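Local coordinates for transcriptional regulator (LacI family) (Clostridium acetobutylicum ATCC 824, PDB 3G85), which probably acts as a DNA-binding transcription factor of the LacI family, recognising regulatory DNA, at residues N46-P51 against N67-A72; H164-E169 against A179-K184; S205-R210 against I218-I223. All coordinates share one frame; numbering follows the deposited sequence.

In the fold
From the N terminus, the chain first lays down most of a parallel sheet, with strand 46-52 outermost on one side. Contact 1 closes the loop from this strand to the residues leading into strand 71-74, reaching across the intervening strand 13-19. Contact 2 follows in the second lobe, about 40 Å away between centres; it closes a strand-loop-helix excursion, bringing the C-terminal end of helix 172-182 back against strand 165-167. Contact 3 closes the loop from helix 197-209 to strand 219-224. The three run in series, neither nested nor crossed. Contacts 2 and 3 touch, M183 on L207 and R210, A179 on V206, so the C-terminal ends of helices 172-182 and 197-209 meet beside the same sheet.

Contact 1 of 3, residues N46-P51 against N67-A72; sequences NVVICP and NSFDAA
At the edge of the parallel sheet that forms one lobe of this periplasmic-binding-protein-like fold, F69 reaches from the loop before strand 71-74 to V48 and C50 on the outermost strand, 46-52. Strand 13-19 lies between the two in the sheet; V48 and C50 bond to it through their backbones, and the F69 side chain rests on its A15 and Y17. The contact thus passes over strand 13-19 to the edge strand. V48 and C50, two residues apart, point to the same side, toward F69, while V47 and I49 turn to helix 27-40. The F69 ring enters with its far end: CZ meets V48 CG1 at 3.9 Å, and the two side chains cross at about a right angle. C50 SG is anti to its carbonyl carbon (chi1 -58°), which turns it to the CE2 side of the ring in a cysteine sulfur-aromatic contact, SG 4.8 Å from the F69 ring centroid and 55° off the ring normal, an oblique approach. In the loop, S68 OG donates to F69 O at 3.0 Å, tilted 26° from the carbonyl plane. F69 CZ faces both partners, with C50 SG 4.0 Å from F69 CZ.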
loop_
_atom_site.group_PDB
_atom_site.type_symbol
_atom_site.label_atom_id
_atom_site.label_comp_id
_atom_site.label_asym_id
_atom_site.label_seq_id
_atom_site.Cartn_x
_atom_site.Cartn_y
_atom_site.Cartn_z
ATOM N N ASN A 46 -18.154 -10.871 13.933
ATOM C CA ASN A 46 -17.659 -9.646 14.530
ATOM C C ASN A 46 -16.228 -9.439 14.025
ATOM O O ASN A 46 -15.455 -10.397 13.883
ATOM C CB ASN A 46 -17.575 -9.739 16.059
ATOM C CG ASN A 46 -18.910 -9.977 16.724
ATOM O OD1 ASN A 46 -19.038 -10.893 17.565
ATOM N ND2 ASN A 46 -19.903 -9.164 16.378
ATOM N N VAL A 47 -15.891 -8.183 13.776
ATOM C CA VAL A 47 -14.517 -7.782 13.513
ATOM C C VAL A 47 -14.091 -6.811 14.615
ATOM O O VAL A 47 -14.888 -6.011 15.121
ATOM C CB VAL A 47 -14.384 -7.100 12.110
ATOM C CG1 VAL A 47 -13.024 -6.384 11.971
ATOM C CG2 VAL A 47 -14.552 -8.132 10.992
ATOM N N VAL A 48 -12.822 -6.883 14.970
ATOM C CA VAL A 48 -12.244 -6.070 16.010
ATOM C C VAL A 48 -10.930 -5.573 15.405
ATOM O O VAL A 48 -10.333 -6.294 14.603
ATOM C CB VAL A 48 -12.061 -7.009 17.203
ATOM C CG1 VAL A 48 -10.871 -6.701 17.998
ATOM C CG2 VAL A 48 -13.350 -7.032 18.027
ATOM N N ILE A 49 -10.545 -4.315 15.668
ATOM C CA ILE A 49 -9.244 -3.810 15.235
ATOM C C ILE A 49 -8.345 -3.690 16.484
ATOM O O ILE A 49 -8.741 -3.065 17.479
ATOM C CB ILE A 49 -9.381 -2.458 14.483
ATOM C CG1 ILE A 49 -10.296 -2.592 13.245
ATOM C CG2 ILE A 49 -8.003 -1.886 14.088
ATOM C CD1 ILE A 49 -10.792 -1.214 12.755
ATOM N N CYS A 50 -7.168 -4.311 16.420
ATOM C CA CYS A 50 -6.195 -4.362 17.507
ATOM C C CYS A 50 -4.905 -3.634 17.100
ATOM O O CYS A 50 -3.976 -4.237 16.514
ATOM C CB CYS A 50 -5.882 -5.817 17.871
ATOM S SG CYS A 50 -7.323 -6.765 18.368
ATOM N N PRO A 51 -4.824 -2.333 17.431
ATOM C CA PRO A 51 -3.578 -1.578 17.244
ATOM C C PRO A 51 -2.507 -2.218 18.123
ATOM O O PRO A 51 -2.790 -2.574 19.282
ATOM C CB PRO A 51 -3.942 -0.182 17.779
ATOM C CG PRO A 51 -5.426 -0.093 17.698
ATOM C CD PRO A 51 -5.886 -1.495 18.036
ATOM N N ASN A 67 -5.948 -17.214 24.701
ATOM C CA ASN A 67 -6.928 -16.131 24.600
ATOM C C ASN A 67 -7.338 -15.794 23.159
ATOM O O ASN A 67 -7.769 -14.663 22.891
ATOM C CB ASN A 67 -6.381 -14.859 25.273
ATOM C CG ASN A 67 -5.794 -15.126 26.649
ATOM O OD1 ASN A 67 -6.519 -15.481 27.579
ATOM N ND2 ASN A 67 -4.474 -14.960 26.783
ATOM N N SER A 68 -7.234 -16.768 22.252
ATOM C CA SER A 68 -7.224 -16.469 20.812
ATOM C C SER A 68 -8.572 -16.047 20.245
ATOM O O SER A 68 -9.624 -16.543 20.651
ATOM C CB SER A 68 -6.639 -17.627 19.986
ATOM O OG SER A 68 -7.648 -18.551 19.624
ATOM N N PHE A 69 -8.517 -15.111 19.301
ATOM C CA PHE A 69 -9.647 -14.807 18.447
ATOM C C PHE A 69 -9.934 -16.028 17.563
ATOM O O PHE A 69 -9.179 -16.981 17.580
ATOM C CB PHE A 69 -9.300 -13.602 17.596
ATOM C CG PHE A 69 -9.329 -12.316 18.353
ATOM C CD1 PHE A 69 -10.540 -11.738 18.706
ATOM C CD2 PHE A 69 -8.149 -11.684 18.721
ATOM C CE1 PHE A 69 -10.587 -10.522 19.391
ATOM C CE2 PHE A 69 -8.178 -10.450 19.427
ATOM C CZ PHE A 69 -9.388 -9.886 19.761
ATOM N N ASP A 70 -11.015 -15.993 16.806
ATOM C CA ASP A 70 -11.328 -17.089 15.885
ATOM C C ASP A 70 -10.461 -17.068 14.624
ATOM O O ASP A 70 -10.290 -18.103 13.973
ATOM C CB ASP A 70 -12.794 -17.071 15.523
ATOM C CG ASP A 70 -13.670 -17.308 16.737
ATOM O OD1 ASP A 70 -13.753 -18.481 17.172
ATOM O OD2 ASP A 70 -14.211 -16.319 17.277
ATOM N N ALA A 71 -9.943 -15.880 14.287
ATOM C CA ALA A 71 -9.055 -15.692 13.140
ATOM C C ALA A 71 -8.411 -14.319 13.260
ATOM O O ALA A 71 -8.909 -13.437 13.987
ATOM C CB ALA A 71 -9.850 -15.785 11.835
ATOM N N ALA A 72 -7.304 -14.121 12.552
ATOM C CA ALA A 72 -6.661 -12.805 12.551
ATOM C C ALA A 72 -6.177 -12.472 11.163
ATOM O O ALA A 72 -5.796 -13.368 10.408
ATOM C CB ALA A 72 -5.489 -12.785 13.509
#

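Contact 2 of 3, residues H164-E169 against A179-K184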
loop_
_atom_site.group_PDB
_atom_site.type_symbol
_atom_site.label_atom_id
_atom_site.label_comp_id
_atom_site.label_asym_id
_atom_site.label_seq_id
_atom_site.Cartn_x
_atom_site.Cartn_y
_atom_site.Cartn_z
ATOM N N HIS A 164 17.900 12.157 -8.094
ATOM C CA HIS A 164 16.490 12.529 -8.301
ATOM C C HIS A 164 15.532 11.591 -7.628
ATOM O O HIS A 164 14.376 11.571 -7.964
ATOM C CB HIS A 164 16.137 12.650 -9.777
ATOM C CG HIS A 164 16.834 13.779 -10.454
ATOM N ND1 HIS A 164 16.839 13.933 -11.824
ATOM C CD2 HIS A 164 17.557 14.808 -9.950
ATOM C CE1 HIS A 164 17.528 15.018 -12.135
ATOM N NE2 HIS A 164 17.973 15.566 -11.015
ATOM N N ILE A 165 16.054 10.787 -6.715
ATOM C CA ILE A 165 15.263 10.034 -5.783
ATOM C C ILE A 165 15.398 10.775 -4.451
ATOM O O ILE A 165 16.511 10.970 -3.929
ATOM C CB ILE A 165 15.747 8.569 -5.704
ATOM C CG1 ILE A 165 15.514 7.870 -7.053
ATOM C CG2 ILE A 165 15.006 7.839 -4.625
ATOM C CD1 ILE A 165 16.371 6.650 -7.270
ATOM N N ILE A 166 14.265 11.249 -3.940
ATOM C CA ILE A 166 14.244 12.128 -2.776
ATOM C C ILE A 166 13.434 11.435 -1.686
ATOM O O ILE A 166 12.266 11.066 -1.928
ATOM C CB ILE A 166 13.577 13.490 -3.138
ATOM C CG1 ILE A 166 14.335 14.169 -4.291
ATOM C CG2 ILE A 166 13.460 14.403 -1.941
ATOM C CD1 ILE A 166 13.635 15.387 -4.876
ATOM N N ALA A 167 14.049 11.240 -0.519
ATOM C CA ALA A 167 13.355 10.672 0.631
ATOM C C ALA A 167 12.301 11.665 1.111
ATOM O O ALA A 167 12.505 12.895 1.023
ATOM C CB ALA A 167 14.331 10.333 1.765
ATOM N N ALA A 168 11.183 11.142 1.616
ATOM C CA ALA A 168 10.143 11.983 2.218
ATOM C C ALA A 168 9.410 11.267 3.338
ATOM O O ALA A 168 9.296 10.028 3.339
ATOM C CB ALA A 168 9.129 12.412 1.143
ATOM N N GLU A 169 8.880 12.038 4.284
ATOM C CA GLU A 169 7.915 11.478 5.234
ATOM C C GLU A 169 6.580 11.235 4.563
ATOM O O GLU A 169 6.180 11.992 3.662
ATOM C CB GLU A 169 7.689 12.418 6.403
ATOM C CG GLU A 169 8.583 12.142 7.575
ATOM C CD GLU A 169 8.700 13.355 8.478
ATOM O OE1 GLU A 169 7.872 14.313 8.337
ATOM O OE2 GLU A 169 9.633 13.351 9.327
ATOM N N ALA A 179 8.804 18.490 -2.194
ATOM C CA ALA A 179 8.659 19.296 -3.402
ATOM C C ALA A 179 9.548 20.541 -3.333
ATOM O O ALA A 179 10.065 20.998 -4.363
ATOM C CB ALA A 179 7.206 19.713 -3.595
ATOM N N LYS A 180 9.693 21.095 -2.134
ATOM C CA LYS A 180 10.549 22.276 -1.931
ATOM C C LYS A 180 12.018 21.936 -2.264
ATOM O O LYS A 180 12.730 22.736 -2.875
ATOM C CB LYS A 180 10.389 22.825 -0.519
ATOM C CG LYS A 180 9.047 23.481 -0.287
ATOM C CD LYS A 180 8.932 24.133 1.095
ATOM C CE LYS A 180 7.550 24.753 1.289
ATOM N NZ LYS A 180 7.457 25.461 2.628
ATOM N N LYS A 181 12.444 20.731 -1.910
ATOM C CA LYS A 181 13.783 20.237 -2.299
ATOM C C LYS A 181 13.845 19.957 -3.787
ATOM O O LYS A 181 14.799 20.370 -4.456
ATOM C CB LYS A 181 14.135 18.966 -1.546
ATOM C CG LYS A 181 14.088 19.113 -0.087
ATOM C CD LYS A 181 14.403 17.793 0.601
ATOM C CE LYS A 181 14.103 17.945 2.091
ATOM N NZ LYS A 181 14.215 16.683 2.861
ATOM N N LEU A 182 12.849 19.235 -4.309
ATOM C CA LEU A 182 12.741 18.980 -5.746
ATOM C C LEU A 182 12.932 20.279 -6.508
ATOM O O LEU A 182 13.641 20.302 -7.506
ATOM C CB LEU A 182 11.375 18.374 -6.138
ATOM C CG LEU A 182 11.118 17.969 -7.594
ATOM C CD1 LEU A 182 12.097 16.848 -8.038
ATOM C CD2 LEU A 182 9.657 17.541 -7.845
HETATM N N MSE A 183 12.317 21.348 -6.012
HETATM C CA MSE A 183 12.366 22.652 -6.674
HETATM C C MSE A 183 13.765 23.297 -6.644
HETATM O O MSE A 183 14.052 24.173 -7.455
HETATM C CB MSE A 183 11.338 23.623 -6.079
HETATM C CG MSE A 183 9.881 23.224 -6.286
HETATM SE SE MSE A 183 9.346 23.309 -8.154
HETATM C CE MSE A 183 9.774 21.521 -8.803
ATOM N N LYS A 184 14.605 22.860 -5.722
ATOM C CA LYS A 184 15.985 23.356 -5.639
ATOM C C LYS A 184 16.939 22.720 -6.628
ATOM O O LYS A 184 18.032 23.257 -6.851
ATOM C CB LYS A 184 16.533 23.208 -4.234
ATOM C CG LYS A 184 16.063 24.306 -3.352
ATOM C CD LYS A 184 16.417 24.056 -1.934
ATOM C CE LYS A 184 15.681 25.109 -1.097
ATOM N NZ LYS A 184 16.167 25.051 0.269
HETATM O O HOH W 1 11.891 15.483 1.859
#
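The chain leaves strand 165-167, turns, and returns along helix 172-182 so that I166 and L182 come nearest, their CA atoms 7.6 Å apart. I166 points its side chain at the helix. Its CG1 branch lies anti to the carbonyl carbon (chi1 -58°), and the extended chain carries CD1 against L182, where I166 CD1 stands 3.8 Å from L182 CA and equally close to L182 CD1. The two side chains cross at about a right angle, the isoleucine methyl lodging against the base of the leucine as well as one of its tips. This is the strand-to-helix half of a beta-alpha-beta crossover in the mixed sheet of the periplasmic-binding-protein-like domain: strand 165-167 is the outermost strand on its side, bonded to strand 131-134, and L182 also touches A131 of that strand. The other branch of I166 faces K181, with I166 CG2 4.3 Å from K181 CD. Beyond this, the extended lysine carries its ammonium group back to the strand through one water, which accepts from K181 NZ at 2.8 Å and donates to A167 O at 2.8 Å.

Contact 3 of 3, residues S205-R210 against I218-I223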
loop_
_atom_site.group_PDB
_atom_site.type_symbol
_atom_site.label_atom_id
_atom_site.label_comp_id
_atom_site.label_asym_id
_atom_site.label_seq_id
_atom_site.Cartn_x
_atom_site.Cartn_y
_atom_site.Cartn_z
ATOM N N SER A 205 0.446 20.791 -3.834
ATOM C CA SER A 205 0.262 22.013 -3.037
ATOM C C SER A 205 1.349 23.036 -3.450
ATOM O O SER A 205 1.066 24.206 -3.756
ATOM C CB SER A 205 0.358 21.702 -1.532
ATOM O OG SER A 205 0.274 22.855 -0.714
ATOM N N VAL A 206 2.586 22.560 -3.472
ATOM C CA VAL A 206 3.743 23.419 -3.763
ATOM C C VAL A 206 3.768 23.815 -5.246
ATOM O O VAL A 206 3.940 24.995 -5.576
ATOM C CB VAL A 206 5.053 22.737 -3.340
ATOM C CG1 VAL A 206 6.279 23.561 -3.809
ATOM C CG2 VAL A 206 5.089 22.570 -1.848
ATOM N N LEU A 207 3.593 22.847 -6.143
ATOM C CA LEU A 207 3.576 23.134 -7.580
ATOM C C LEU A 207 2.491 24.141 -7.962
ATOM O O LEU A 207 2.704 24.982 -8.860
ATOM C CB LEU A 207 3.407 21.854 -8.407
ATOM C CG LEU A 207 4.385 20.690 -8.267
ATOM C CD1 LEU A 207 4.057 19.668 -9.333
ATOM C CD2 LEU A 207 5.852 21.104 -8.351
ATOM N N ASN A 208 1.325 24.060 -7.314
ATOM C CA ASN A 208 0.265 25.047 -7.529
ATOM C C ASN A 208 0.659 26.469 -7.072
ATOM O O ASN A 208 0.450 27.440 -7.813
ATOM C CB ASN A 208 -1.033 24.611 -6.847
ATOM C CG ASN A 208 -1.735 23.483 -7.598
ATOM O OD1 ASN A 208 -1.376 23.164 -8.734
ATOM N ND2 ASN A 208 -2.756 22.888 -6.972
ATOM N N LYS A 209 1.216 26.586 -5.868
ATOM C CA LYS A 209 1.695 27.859 -5.322
ATOM C C LYS A 209 2.751 28.490 -6.243
ATOM O O LYS A 209 2.750 29.693 -6.464
ATOM C CB LYS A 209 2.302 27.679 -3.917
ATOM C CG LYS A 209 1.312 27.705 -2.758
ATOM C CD LYS A 209 2.008 27.799 -1.379
ATOM C CE LYS A 209 2.475 29.233 -1.073
ATOM N NZ LYS A 209 2.672 29.556 0.391
ATOM N N ARG A 210 3.640 27.662 -6.776
ATOM C CA ARG A 210 4.724 28.127 -7.619
ATOM C C ARG A 210 4.350 28.188 -9.103
ATOM O O ARG A 210 5.189 28.530 -9.941
ATOM C CB ARG A 210 5.976 27.288 -7.360
ATOM C CG ARG A 210 6.467 27.521 -5.940
ATOM C CD ARG A 210 7.793 26.912 -5.614
ATOM N NE ARG A 210 8.021 26.969 -4.166
ATOM C CZ ARG A 210 9.158 26.624 -3.569
ATOM N NH1 ARG A 210 10.192 26.226 -4.290
ATOM N NH2 ARG A 210 9.266 26.692 -2.254
ATOM N N ILE A 218 5.223 19.261 -15.265
ATOM C CA ILE A 218 5.501 18.031 -14.496
ATOM C C ILE A 218 4.273 17.132 -14.506
ATOM O O ILE A 218 3.154 17.598 -14.228
ATOM C CB ILE A 218 5.904 18.319 -13.014
ATOM C CG1 ILE A 218 7.214 19.104 -12.956
ATOM C CG2 ILE A 218 6.064 16.997 -12.208
ATOM C CD1 ILE A 218 7.710 19.389 -11.570
ATOM N N GLU A 219 4.469 15.852 -14.828
ATOM C CA GLU A 219 3.369 14.885 -14.756
ATOM C C GLU A 219 3.595 13.922 -13.581
ATOM O O GLU A 219 4.692 13.445 -13.387
ATOM C CB GLU A 219 3.228 14.115 -16.058
ATOM C CG GLU A 219 1.876 13.454 -16.154
ATOM C CD GLU A 219 1.533 12.932 -17.535
ATOM O OE1 GLU A 219 2.087 13.428 -18.555
ATOM O OE2 GLU A 219 0.699 12.004 -17.591
ATOM N N ILE A 220 2.554 13.670 -12.791
ATOM C CA ILE A 220 2.719 12.864 -11.572
ATOM C C ILE A 220 1.936 11.567 -11.675
ATOM O O ILE A 220 0.827 11.554 -12.181
ATOM C CB ILE A 220 2.201 13.647 -10.326
ATOM C CG1 ILE A 220 2.954 14.973 -10.209
ATOM C CG2 ILE A 220 2.330 12.763 -9.040
ATOM C CD1 ILE A 220 2.330 16.025 -9.231
ATOM N N VAL A 221 2.510 10.486 -11.178
ATOM C CA VAL A 221 1.767 9.245 -10.945
ATOM C C VAL A 221 2.093 8.877 -9.512
ATOM O O VAL A 221 3.243 8.974 -9.089
ATOM C CB VAL A 221 2.175 8.085 -11.863
ATOM C CG1 VAL A 221 1.443 6.764 -11.458
ATOM C CG2 VAL A 221 1.820 8.438 -13.314
ATOM N N ALA A 222 1.077 8.502 -8.749
ATOM C CA ALA A 222 1.320 8.174 -7.345
ATOM C C ALA A 222 0.744 6.812 -7.050
ATOM O O ALA A 222 -0.185 6.383 -7.699
ATOM C CB ALA A 222 0.666 9.189 -6.455
ATOM N N ILE A 223 1.290 6.145 -6.038
ATOM C CA ILE A 223 0.702 4.897 -5.528
ATOM C C ILE A 223 -0.458 5.266 -4.595
ATOM O O ILE A 223 -0.291 6.060 -3.662
ATOM C CB ILE A 223 1.739 4.040 -4.769
ATOM C CG1 ILE A 223 2.911 3.622 -5.692
ATOM C CG2 ILE A 223 1.056 2.823 -4.073
ATOM C CD1 ILE A 223 2.462 2.675 -6.839
#
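L207 packs its two methyl branches against two isoleucines, CD1 chiefly on I220 and CD2 on I218. L207 CD1 meets I220 CD1 at 4.0 Å, the side chains reaching toward each other tip to tip, whereas L207 CD2 lies 4.1 Å from I218 CD1 and the leucine crosses that isoleucine at about a right angle. The fork of the leucine thus spreads over residues two apart on the incoming chain, and all three residues are buried. L207 gets there with CG anti to its carbonyl carbon (chi1 -57°); chi2 of -173° extends CD1 toward I220 and leaves CD2 branching off to the I218 side. Each isoleucine answers with an extended CG1-CD1 arm, so terminal methyls alone do the touching; the backbones stay apart, L207 CA and I218 CA at 8.8 Å.

These residues belong to a beta-alpha-beta unit, strand 191-194, helix 197-209 and strand 219-224, in the Rossmann-like sheet of the periplasmic-binding-protein-like domain; the contact packs the last turn of the helix against the residue leading into strand 219-224 and the beginning of that strand. Around these three residues, I220 also lies against V203 and I204 of the same helix, and L207 touches M183, I212 and I214. On the strand, E219 points away from the helix; its OE2 forms a salt bridge with K125 NZ and its OE1 a hydrogen bond with Y127 OH. V221 lies against helix 111-124. At the helix end, R210 N donates to V206 O at 2.9 Å, and N208 ND2 bonds to T235 O.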